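Local coordinates for protein beta-agarase B (PDB 4ATF) that cleaves beta-1,4 linkages between galactose and 3,6-anhydrogalactose in agarose, working at random along the chain and keeping the anomeric configuration, at residues 38-43 with 53-58; 57-62 with 256-261; 74-79 with 99-104. The protein carries 1 engineered substitution. One frame throughout, in Å; residues are numbered along the deposited sequence.

Contact 1. Residues 38-43 with 53-58; sequences FEYEAP and EKWDDF. With NA (sodium ion), chain I.
Phe38 and Trp55 meet through their rings while their backbones stay well apart, the nearest alpha carbons, Phe38 CA and Lys54 CA, being 10.6 Å from each other. Phe38 touches through CE1 and CZ: Phe38 CE1 lies 3.6 Å from Trp55 NE1, and Phe38 CZ is 4.0 Å from Trp55 CZ2. Their planes are tilted by only 30°, but the rings are slid so far that they barely overlap, with 5.6 Å between the centroids of the Phe38 ring and the five-membered ring of Trp55. A chi1 of 46°, with CG between backbone N and carbonyl carbon, carries the Tyr40 ring to the indole, where Tyr40 OH stands 3.9 Å from Trp55 CD1. Asp36 hydrogen-bonds both Tyr40 OH and Trp55 NE1. With an alanine in place of Trp55, a gap would probably open beside CE1 and CZ of Phe38, and the Asp36 carboxylate would be left without its indole N-H partner. Glu39, between Phe38 and Tyr40 in the chain, binds the sodium ion through OE2 at 2.9 Å, a site completed by Asn37, Gly81, Asp297 and water. Hydrophobic packing and a shared carboxylate thus fix the metal-binding loop against the start of strand 55-56.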
loop_
_atom_site.group_PDB
_atom_site.type_symbol
_atom_site.label_atom_id
_atom_site.label_comp_id
_atom_site.label_asym_id
_atom_site.label_seq_id
_atom_site.Cartn_x
_atom_site.Cartn_y
_atom_site.Cartn_z
ATOM N N PHE A 38 0.640 15.793 -7.423
ATOM C CA PHE A 38 -0.371 16.373 -6.508
ATOM C C PHE A 38 -0.138 17.872 -6.258
ATOM O O PHE A 38 -0.252 18.338 -5.086
ATOM C CB PHE A 38 -0.412 15.580 -5.154
ATOM C CG PHE A 38 -0.753 14.116 -5.342
ATOM C CD1 PHE A 38 -2.004 13.739 -5.893
ATOM C CD2 PHE A 38 0.189 13.103 -5.047
ATOM C CE1 PHE A 38 -2.301 12.414 -6.081
ATOM C CE2 PHE A 38 -0.114 11.800 -5.226
ATOM C CZ PHE A 38 -1.339 11.436 -5.746
ATOM N N GLU A 39 0.148 18.636 -7.328
ATOM C CA GLU A 39 0.404 20.065 -7.146
ATOM C C GLU A 39 -0.870 20.942 -7.310
ATOM O O GLU A 39 -0.813 22.147 -7.134
ATOM C CB GLU A 39 1.657 20.568 -7.903
ATOM C CG GLU A 39 2.968 19.918 -7.399
ATOM C CD GLU A 39 3.478 20.437 -6.020
ATOM O OE1 GLU A 39 3.271 21.622 -5.700
ATOM O OE2 GLU A 39 4.090 19.652 -5.243
ATOM N N TYR A 40 -2.032 20.331 -7.523
ATOM C CA TYR A 40 -3.289 21.078 -7.740
ATOM C C TYR A 40 -4.071 21.027 -6.448
ATOM O O TYR A 40 -3.746 20.198 -5.580
ATOM C CB TYR A 40 -4.103 20.382 -8.858
ATOM C CG TYR A 40 -4.174 18.880 -8.698
ATOM C CD1 TYR A 40 -3.200 18.055 -9.265
ATOM C CD2 TYR A 40 -5.209 18.276 -7.953
ATOM C CE1 TYR A 40 -3.278 16.616 -9.134
ATOM C CE2 TYR A 40 -5.276 16.869 -7.776
ATOM C CZ TYR A 40 -4.288 16.047 -8.365
ATOM O OH TYR A 40 -4.369 14.674 -8.222
ATOM N N GLU A 41 -5.152 21.796 -6.341
ATOM C CA GLU A 41 -5.990 21.744 -5.147
ATOM C C GLU A 41 -7.225 20.870 -5.409
ATOM O O GLU A 41 -7.948 21.159 -6.320
ATOM C CB GLU A 41 -6.430 23.179 -4.733
ATOM C CG GLU A 41 -5.244 24.081 -4.282
ATOM C CD GLU A 41 -4.684 23.681 -2.879
ATOM O OE1 GLU A 41 -5.482 23.487 -1.901
ATOM O OE2 GLU A 41 -3.436 23.573 -2.770
ATOM N N ALA A 42 -7.521 19.874 -4.593
ATOM C CA ALA A 42 -8.732 19.087 -4.820
ATOM C C ALA A 42 -9.493 19.008 -3.497
ATOM O O ALA A 42 -9.119 18.207 -2.609
ATOM C CB ALA A 42 -8.376 17.675 -5.316
ATOM N N PRO A 43 -10.533 19.851 -3.331
ATOM C CA PRO A 43 -11.333 19.839 -2.067
ATOM C C PRO A 43 -11.901 18.429 -1.776
ATOM O O PRO A 43 -12.290 17.728 -2.711
ATOM C CB PRO A 43 -12.463 20.855 -2.343
ATOM C CG PRO A 43 -11.889 21.739 -3.432
ATOM C CD PRO A 43 -11.047 20.838 -4.298
ATOM N N GLU A 53 -9.159 13.062 -13.426
ATOM C CA GLU A 53 -8.544 12.476 -14.628
ATOM C C GLU A 53 -7.777 11.209 -14.285
ATOM O O GLU A 53 -7.839 10.231 -15.026
ATOM C CB GLU A 53 -7.592 13.422 -15.350
ATOM C CG GLU A 53 -6.676 12.689 -16.414
ATOM C CD GLU A 53 -7.443 12.099 -17.597
ATOM O OE1 GLU A 53 -8.668 12.248 -17.653
ATOM O OE2 GLU A 53 -6.819 11.507 -18.510
ATOM N N LYS A 54 -7.060 11.219 -13.157
ATOM C CA LYS A 54 -6.210 10.116 -12.825
ATOM C C LYS A 54 -6.729 9.219 -11.719
ATOM O O LYS A 54 -6.290 8.060 -11.644
ATOM C CB LYS A 54 -4.812 10.620 -12.415
ATOM C CG LYS A 54 -4.078 11.242 -13.607
ATOM C CD LYS A 54 -2.621 11.673 -13.326
ATOM C CE LYS A 54 -2.093 12.313 -14.612
ATOM N NZ LYS A 54 -0.900 13.058 -14.332
ATOM N N TRP A 55 -7.625 9.703 -10.852
ATOM C CA TRP A 55 -8.012 8.928 -9.693
ATOM C C TRP A 55 -9.526 8.868 -9.500
ATOM O O TRP A 55 -10.245 9.816 -9.837
ATOM C CB TRP A 55 -7.406 9.541 -8.399
ATOM C CG TRP A 55 -5.922 9.731 -8.529
ATOM C CD1 TRP A 55 -5.264 10.885 -8.868
ATOM C CD2 TRP A 55 -4.903 8.730 -8.287
ATOM N NE1 TRP A 55 -3.867 10.666 -8.851
ATOM C CE2 TRP A 55 -3.629 9.349 -8.543
ATOM C CE3 TRP A 55 -4.941 7.373 -7.903
ATOM C CZ2 TRP A 55 -2.391 8.644 -8.432
ATOM C CZ3 TRP A 55 -3.706 6.658 -7.777
ATOM C CH2 TRP A 55 -2.437 7.319 -8.048
ATOM N N ASP A 56 -9.980 7.794 -8.858
ATOM C CA ASP A 56 -11.338 7.753 -8.264
ATOM C C ASP A 56 -11.173 7.807 -6.745
ATOM O O ASP A 56 -10.238 7.127 -6.208
ATOM C CB ASP A 56 -12.008 6.417 -8.641
ATOM C CG ASP A 56 -13.476 6.329 -8.142
ATOM O OD1 ASP A 56 -14.118 7.365 -7.831
ATOM O OD2 ASP A 56 -13.972 5.196 -8.046
ATOM N N ASP A 57 -12.028 8.557 -6.024
ATOM C CA ASP A 57 -11.762 8.720 -4.571
ATOM C C ASP A 57 -12.486 7.654 -3.747
ATOM O O ASP A 57 -13.034 7.917 -2.659
ATOM C CB ASP A 57 -12.033 10.160 -4.043
ATOM C CG ASP A 57 -13.471 10.696 -4.393
ATOM O OD1 ASP A 57 -14.242 10.013 -5.164
ATOM O OD2 ASP A 57 -13.821 11.828 -3.895
ATOM N N PHE A 58 -12.400 6.400 -4.231
ATOM C CA PHE A 58 -12.917 5.268 -3.445
ATOM C C PHE A 58 -12.089 4.040 -3.734
ATOM O O PHE A 58 -11.207 4.074 -4.606
ATOM C CB PHE A 58 -14.427 5.004 -3.715
ATOM C CG PHE A 58 -15.125 4.311 -2.528
ATOM C CD1 PHE A 58 -15.377 5.014 -1.360
ATOM C CD2 PHE A 58 -15.455 2.944 -2.572
ATOM C CE1 PHE A 58 -15.987 4.420 -0.210
ATOM C CE2 PHE A 58 -16.053 2.312 -1.431
ATOM C CZ PHE A 58 -16.307 3.064 -0.239
HETATM NA NA NA I . 3.664 16.941 -4.416
HETATM O O HOH W 1 5.435 18.127 -5.512
#

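Contact 2. Residues 57-62 with 256-261; sequences DFYHNA and DIIINT. With AAL (3,6-anhydro-alpha-L-galactopyranose), chain E; GAL (beta-D-galactopyranose), chain B; AAL (3,6-anhydro-alpha-L-galactopyranose), chain C.
His60 and Asp256 form a buried polar contact, a histidine-carboxylate hydrogen bond backed by Tyr59 on Ile258, where the loop after strand 55-56 lies over strand 255-262 on the substrate side of the beta-sandwich. This strand runs between 96-103 and 125-132; Asp256 and Ile258 point to the loop, whereas Ile257 and Ile259 pack toward strand 293-306. His60 ND1 gives its proton to Asp256 OD2 at 2.6 Å, with an N-H...O angle of 164°. The oxygen lies practically in the imidazole plane and is met nearly end-on along its C-O bond, while ring and carboxylate planes stand 81° apart. A chi1 of 73°, which sets the imidazole between its own backbone N and carbonyl carbon, brings the ring to Asp256. The other carboxylate oxygen of Asp256 makes a salt bridge with Arg106, and His60 NE2 is hydrogen-bonded to Asp135, which itself binds the galactose.

Beside this bond the methyl tip of Ile258, CD1, touches Tyr59 CE1 at 4.0 Å. His60 CD2 sits 3.7 Å above one face of the Tyr59 ring, toward its rim, and Trp63 meets the same ring edge-to-face. Held this way, Tyr59 presents its hydroxyl to the sugar: Tyr59 OH is 2.8 Å from galactose O2, which lies near the ring plane. Asn61 ND2 donates to that same galactose O2 at 3.2 Å, so two side chains of the loop grip one hydroxyl. His60, a known substrate-binding residue, is held at both ring nitrogens, by Asp256 and by Asp135; this is consistent with Asp256 steadying His60 and, through it, the sugar-binding Asp135. Flanked by two carboxylates, the imidazole would probably lean toward its positively charged form.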
loop_
_atom_site.group_PDB
_atom_site.type_symbol
_atom_site.label_atom_id
_atom_site.label_comp_id
_atom_site.label_asym_id
_atom_site.label_seq_id
_atom_site.Cartn_x
_atom_site.Cartn_y
_atom_site.Cartn_z
ATOM N N ASP A 57 -12.028 8.557 -6.024
ATOM C CA ASP A 57 -11.762 8.720 -4.571
ATOM C C ASP A 57 -12.486 7.654 -3.747
ATOM O O ASP A 57 -13.034 7.917 -2.659
ATOM C CB ASP A 57 -12.033 10.160 -4.043
ATOM C CG ASP A 57 -13.471 10.696 -4.393
ATOM O OD1 ASP A 57 -14.242 10.013 -5.164
ATOM O OD2 ASP A 57 -13.821 11.828 -3.895
ATOM N N PHE A 58 -12.400 6.400 -4.231
ATOM C CA PHE A 58 -12.917 5.268 -3.445
ATOM C C PHE A 58 -12.089 4.040 -3.734
ATOM O O PHE A 58 -11.207 4.074 -4.606
ATOM C CB PHE A 58 -14.427 5.004 -3.715
ATOM C CG PHE A 58 -15.125 4.311 -2.528
ATOM C CD1 PHE A 58 -15.377 5.014 -1.360
ATOM C CD2 PHE A 58 -15.455 2.944 -2.572
ATOM C CE1 PHE A 58 -15.987 4.420 -0.210
ATOM C CE2 PHE A 58 -16.053 2.312 -1.431
ATOM C CZ PHE A 58 -16.307 3.064 -0.239
ATOM N N TYR A 59 -12.358 2.972 -2.992
ATOM C CA TYR A 59 -11.858 1.622 -3.323
ATOM C C TYR A 59 -12.434 1.144 -4.670
ATOM O O TYR A 59 -13.304 1.777 -5.209
ATOM C CB TYR A 59 -12.211 0.689 -2.176
ATOM C CG TYR A 59 -11.738 -0.747 -2.323
ATOM C CD1 TYR A 59 -10.347 -1.082 -2.220
ATOM C CD2 TYR A 59 -12.678 -1.798 -2.422
ATOM C CE1 TYR A 59 -9.915 -2.472 -2.284
ATOM C CE2 TYR A 59 -12.241 -3.171 -2.512
ATOM C CZ TYR A 59 -10.878 -3.478 -2.440
ATOM O OH TYR A 59 -10.483 -4.816 -2.526
ATOM N N HIS A 60 -11.918 0.050 -5.245
ATOM C CA HIS A 60 -12.300 -0.247 -6.629
ATOM C C HIS A 60 -13.636 -0.994 -6.755
ATOM O O HIS A 60 -14.035 -1.309 -7.843
ATOM C CB HIS A 60 -11.164 -0.851 -7.456
ATOM C CG HIS A 60 -10.809 -2.281 -7.137
ATOM N ND1 HIS A 60 -9.848 -2.975 -7.859
ATOM C CD2 HIS A 60 -11.245 -3.134 -6.170
ATOM C CE1 HIS A 60 -9.735 -4.202 -7.364
ATOM N NE2 HIS A 60 -10.567 -4.324 -6.335
ATOM N N ASN A 61 -14.318 -1.255 -5.635
ATOM C CA ASN A 61 -15.704 -1.704 -5.682
ATOM C C ASN A 61 -16.347 -1.146 -4.436
ATOM O O ASN A 61 -15.703 -0.385 -3.727
ATOM C CB ASN A 61 -15.822 -3.252 -5.740
ATOM C CG ASN A 61 -15.133 -3.948 -4.565
ATOM O OD1 ASN A 61 -15.374 -3.631 -3.405
ATOM N ND2 ASN A 61 -14.273 -4.946 -4.868
ATOM N N ALA A 62 -17.589 -1.517 -4.148
ATOM C CA ALA A 62 -18.331 -0.871 -3.035
ATOM C C ALA A 62 -17.903 -1.298 -1.661
ATOM O O ALA A 62 -18.353 -0.709 -0.669
ATOM C CB ALA A 62 -19.867 -1.100 -3.188
ATOM N N ASP A 256 -4.670 -2.137 -10.446
ATOM C CA ASP A 256 -5.011 -0.809 -9.984
ATOM C C ASP A 256 -3.978 -0.350 -8.912
ATOM O O ASP A 256 -3.479 -1.153 -8.118
ATOM C CB ASP A 256 -6.388 -0.862 -9.240
ATOM C CG ASP A 256 -7.589 -1.160 -10.184
ATOM O OD1 ASP A 256 -7.551 -0.881 -11.416
ATOM O OD2 ASP A 256 -8.621 -1.664 -9.672
ATOM N N ILE A 257 -3.682 0.947 -8.859
ATOM C CA ILE A 257 -2.842 1.485 -7.811
ATOM C C ILE A 257 -3.805 1.993 -6.755
ATOM O O ILE A 257 -4.771 2.691 -7.091
ATOM C CB ILE A 257 -1.993 2.662 -8.349
ATOM C CG1 ILE A 257 -1.100 2.222 -9.536
ATOM C CG2 ILE A 257 -1.202 3.329 -7.154
ATOM C CD1 ILE A 257 -0.389 3.463 -10.223
ATOM N N ILE A 258 -3.612 1.616 -5.499
ATOM C CA ILE A 258 -4.562 2.033 -4.429
ATOM C C ILE A 258 -3.705 2.744 -3.349
ATOM O O ILE A 258 -2.608 2.259 -3.018
ATOM C CB ILE A 258 -5.298 0.791 -3.820
ATOM C CG1 ILE A 258 -6.011 -0.001 -4.960
ATOM C CG2 ILE A 258 -6.206 1.184 -2.644
ATOM C CD1 ILE A 258 -6.830 -1.217 -4.470
ATOM N N ILE A 259 -4.191 3.910 -2.849
ATOM C CA ILE A 259 -3.547 4.617 -1.733
ATOM C C ILE A 259 -4.628 4.779 -0.653
ATOM O O ILE A 259 -5.683 5.345 -0.944
ATOM C CB ILE A 259 -2.993 6.004 -2.200
ATOM C CG1 ILE A 259 -2.022 5.790 -3.374
ATOM C CG2 ILE A 259 -2.352 6.754 -0.954
ATOM C CD1 ILE A 259 -1.366 7.083 -3.945
ATOM N N ASN A 260 -4.384 4.344 0.588
ATOM C CA ASN A 260 -5.393 4.439 1.610
ATOM C C ASN A 260 -4.794 4.367 2.977
ATOM O O ASN A 260 -3.562 4.278 3.132
ATOM C CB ASN A 260 -6.543 3.371 1.413
ATOM C CG ASN A 260 -6.134 1.925 1.806
ATOM O OD1 ASN A 260 -5.290 1.710 2.651
ATOM N ND2 ASN A 260 -6.791 0.932 1.202
ATOM N N THR A 261 -5.671 4.480 3.984
ATOM C CA THR A 261 -5.340 4.042 5.349
ATOM C C THR A 261 -6.376 3.005 5.711
ATOM O O THR A 261 -7.463 2.984 5.071
ATOM C CB THR A 261 -5.247 5.209 6.393
ATOM O OG1 THR A 261 -6.542 5.808 6.586
ATOM C CG2 THR A 261 -4.262 6.308 5.872
HETATM C C1 AAL E . -16.301 -7.148 -2.904
HETATM C C2 AAL E . -16.717 -7.400 -4.398
HETATM C C3 AAL E . -18.144 -6.875 -4.597
HETATM C C4 AAL E . -19.086 -7.521 -3.639
HETATM C C5 AAL E . -18.676 -6.914 -2.318
HETATM C C6 AAL E . -18.775 -5.450 -2.777
HETATM O O2 AAL E . -16.705 -8.791 -4.733
HETATM O O3 AAL E . -18.209 -5.505 -4.133
HETATM O O4 AAL E . -20.458 -7.451 -3.888
HETATM O O5 AAL E . -17.379 -7.414 -1.910
HETATM C C1 GAL B . -12.038 -7.520 -0.607
HETATM C C2 GAL B . -12.906 -7.632 -1.872
HETATM C C3 GAL B . -14.403 -7.502 -1.514
HETATM C C4 GAL B . -14.781 -8.472 -0.372
HETATM C C5 GAL B . -13.803 -8.327 0.812
HETATM C C6 GAL B . -14.287 -9.316 1.853
HETATM O O2 GAL B . -12.526 -6.691 -2.900
HETATM O O3 GAL B . -15.139 -7.889 -2.654
HETATM O O4 GAL B . -14.557 -9.793 -0.836
HETATM O O5 GAL B . -12.426 -8.533 0.363
HETATM O O6 GAL B . -13.459 -8.974 2.909
HETATM C C1 AAL C . -6.914 -7.515 0.915
HETATM C C2 AAL C . -7.953 -8.496 1.534
HETATM C C3 AAL C . -9.029 -8.814 0.444
HETATM C C4 AAL C . -9.692 -7.644 -0.186
HETATM C C5 AAL C . -8.522 -6.955 -0.850
HETATM C C6 AAL C . -7.958 -8.172 -1.636
HETATM O O2 AAL C . -8.569 -7.881 2.664
HETATM O O3 AAL C . -8.342 -9.293 -0.773
HETATM O O4 AAL C . -10.741 -7.837 -1.091
HETATM O O5 AAL C . -7.529 -6.442 0.080
#

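Contact 3. Residues 74-79 with 99-104; sequences DRSYVA and GCITSK
Ser76 and Ile101 pack side by side. Ser76 points toward strand 96-103, and the methyl CG2 of Ile101 comes up beside it, 3.7 Å from Ser76 OG and 3.8 Å from Ser76 CB. One residue earlier, Arg75 CB rests on the backbone of Gly99, 3.6 Å from Gly99 N. Here the chains come close, Arg75 CA and Gly99 CA being 4.5 Å apart, and a beta carbon on Gly99 would collide with Arg75 O.

No direct hydrogen bond crosses the contact; water does the bridging. Ser76 OG, placed between its backbone N and carbonyl carbon (chi1 57°), is 2.7 Å from a water that accepts from Cys100 N at 3.0 Å, so the water takes the Cys100 N-H and is itself held by Ser76.

The charged end of Arg75 leads away. NH1 donates to Asp74 O at 3.1 Å, that oxygen lying in the guanidinium plane although the donor stands above the carbonyl plane; NE bonds Thr88, whose strand 82-89 also pairs with 76-79.

Strand 82-89 is the common neighbour of both segments, running antiparallel to 76-79 and to 96-103. Ile101 meanwhile touches Leu83, Ile259 and Trp55. Both strands belong to the beta-jelly-roll sandwich of GH16 enzymes, joined there through 82-89.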
loop_
_atom_site.group_PDB
_atom_site.type_symbol
_atom_site.label_atom_id
_atom_site.label_comp_id
_atom_site.label_asym_id
_atom_site.label_seq_id
_atom_site.Cartn_x
_atom_site.Cartn_y
_atom_site.Cartn_z
ATOM N N ASP A 74 -15.092 11.634 0.952
ATOM C CA ASP A 74 -14.706 12.921 1.502
ATOM C C ASP A 74 -13.663 12.863 2.665
ATOM O O ASP A 74 -13.474 13.861 3.392
ATOM C CB ASP A 74 -15.979 13.677 1.908
ATOM C CG ASP A 74 -16.673 13.075 3.145
ATOM O OD1 ASP A 74 -16.248 12.031 3.689
ATOM O OD2 ASP A 74 -17.673 13.689 3.586
ATOM N N ARG A 75 -12.944 11.740 2.775
ATOM C CA ARG A 75 -11.815 11.686 3.703
ATOM C C ARG A 75 -10.454 11.699 2.962
ATOM O O ARG A 75 -9.393 11.430 3.560
ATOM C CB ARG A 75 -11.946 10.468 4.670
ATOM C CG ARG A 75 -13.001 10.700 5.791
ATOM C CD ARG A 75 -12.486 11.777 6.755
ATOM N NE ARG A 75 -13.463 12.246 7.769
ATOM C CZ ARG A 75 -14.398 13.192 7.541
ATOM N NH1 ARG A 75 -14.510 13.807 6.345
ATOM N NH2 ARG A 75 -15.204 13.572 8.514
ATOM N N SER A 76 -10.495 11.919 1.660
ATOM C CA SER A 76 -9.262 12.221 0.915
ATOM C C SER A 76 -9.366 13.608 0.273
ATOM O O SER A 76 -10.481 14.096 -0.042
ATOM C CB SER A 76 -8.993 11.124 -0.159
ATOM O OG SER A 76 -10.152 11.051 -1.019
ATOM N N TYR A 77 -8.204 14.253 0.103
ATOM C CA TYR A 77 -8.154 15.547 -0.610
ATOM C C TYR A 77 -6.739 15.804 -1.141
ATOM O O TYR A 77 -5.813 15.032 -0.849
ATOM C CB TYR A 77 -8.613 16.705 0.287
ATOM C CG TYR A 77 -7.761 16.936 1.520
ATOM C CD1 TYR A 77 -7.839 16.056 2.608
ATOM C CD2 TYR A 77 -6.967 18.088 1.649
ATOM C CE1 TYR A 77 -7.084 16.303 3.844
ATOM C CE2 TYR A 77 -6.195 18.357 2.871
ATOM C CZ TYR A 77 -6.270 17.444 3.936
ATOM O OH TYR A 77 -5.545 17.628 5.061
ATOM N N VAL A 78 -6.576 16.858 -1.925
ATOM C CA VAL A 78 -5.217 17.280 -2.282
ATOM C C VAL A 78 -5.007 18.742 -2.018
ATOM O O VAL A 78 -5.831 19.569 -2.417
ATOM C CB VAL A 78 -4.618 16.643 -3.569
ATOM C CG1 VAL A 78 -5.494 15.643 -4.283
ATOM C CG2 VAL A 78 -3.652 17.434 -4.346
ATOM N N ALA A 79 -3.966 19.040 -1.244
ATOM C CA ALA A 79 -3.745 20.439 -0.818
ATOM C C ALA A 79 -2.256 20.678 -0.502
ATOM O O ALA A 79 -1.551 19.744 -0.071
ATOM C CB ALA A 79 -4.626 20.791 0.408
ATOM N N GLY A 99 -9.809 7.650 4.257
ATOM C CA GLY A 99 -9.737 7.765 2.797
ATOM C C GLY A 99 -9.237 6.525 2.051
ATOM O O GLY A 99 -8.499 5.693 2.615
ATOM N N CYS A 100 -9.579 6.451 0.765
ATOM C CA CYS A 100 -9.047 5.418 -0.176
ATOM C C CYS A 100 -9.222 5.984 -1.587
ATOM O O CYS A 100 -10.313 6.494 -1.900
ATOM C CB CYS A 100 -9.872 4.127 -0.038
ATOM S SG CYS A 100 -9.216 2.740 -1.007
ATOM N N ILE A 101 -8.171 5.953 -2.416
ATOM C CA ILE A 101 -8.300 6.362 -3.803
ATOM C C ILE A 101 -7.733 5.222 -4.678
ATOM O O ILE A 101 -6.935 4.428 -4.180
ATOM C CB ILE A 101 -7.578 7.718 -4.128
ATOM C CG1 ILE A 101 -6.040 7.578 -4.231
ATOM C CG2 ILE A 101 -8.067 8.883 -3.131
ATOM C CD1 ILE A 101 -5.315 8.943 -4.714
ATOM N N THR A 102 -8.188 5.150 -5.930
ATOM C CA THR A 102 -7.775 4.125 -6.896
ATOM C C THR A 102 -7.396 4.793 -8.224
ATOM O O THR A 102 -8.065 5.745 -8.643
ATOM C CB THR A 102 -8.918 3.120 -7.154
ATOM O OG1 THR A 102 -9.404 2.594 -5.905
ATOM C CG2 THR A 102 -8.450 1.958 -8.082
ATOM N N SER A 103 -6.325 4.323 -8.880
ATOM C CA SER A 103 -5.976 4.856 -10.215
ATOM C C SER A 103 -7.052 4.510 -11.271
ATOM O O SER A 103 -7.716 3.470 -11.210
ATOM C CB SER A 103 -4.621 4.335 -10.699
ATOM O OG SER A 103 -4.652 2.898 -10.783
ATOM N N LYS A 104 -7.255 5.410 -12.222
ATOM C CA LYS A 104 -8.216 5.147 -13.292
ATOM C C LYS A 104 -7.582 4.324 -14.420
ATOM O O LYS A 104 -8.303 3.933 -15.333
ATOM C CB LYS A 104 -8.833 6.453 -13.803
ATOM C CG LYS A 104 -10.007 6.887 -12.791
ATOM C CD LYS A 104 -10.749 8.029 -13.315
ATOM C CE LYS A 104 -11.964 8.276 -12.425
ATOM N NZ LYS A 104 -12.549 9.562 -12.658
HETATM O O HOH W 2 -11.322 8.705 -0.284
#

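In the fold
From the N terminus, contact 1 closes first, a short loop holding helix 49-54 that brings the sodium-binding segment up to strand 55-56. Contact 2 opens where contact 1 ends, sharing Asp57 and Phe58, and then closes a loop of nearly 200 residues back to strand 255-262. Contact 3 is nested inside that long loop and closes a small one containing strand 82-89. Strand 96-103 is the hub: it pairs with 55-56 and with 255-262, and Thr102 OG1 meets Phe58 O, while Ala42 bonds to Val78 on the sodium side. Together the three contacts join the metal-binding edge of the sandwich to the substrate cleft.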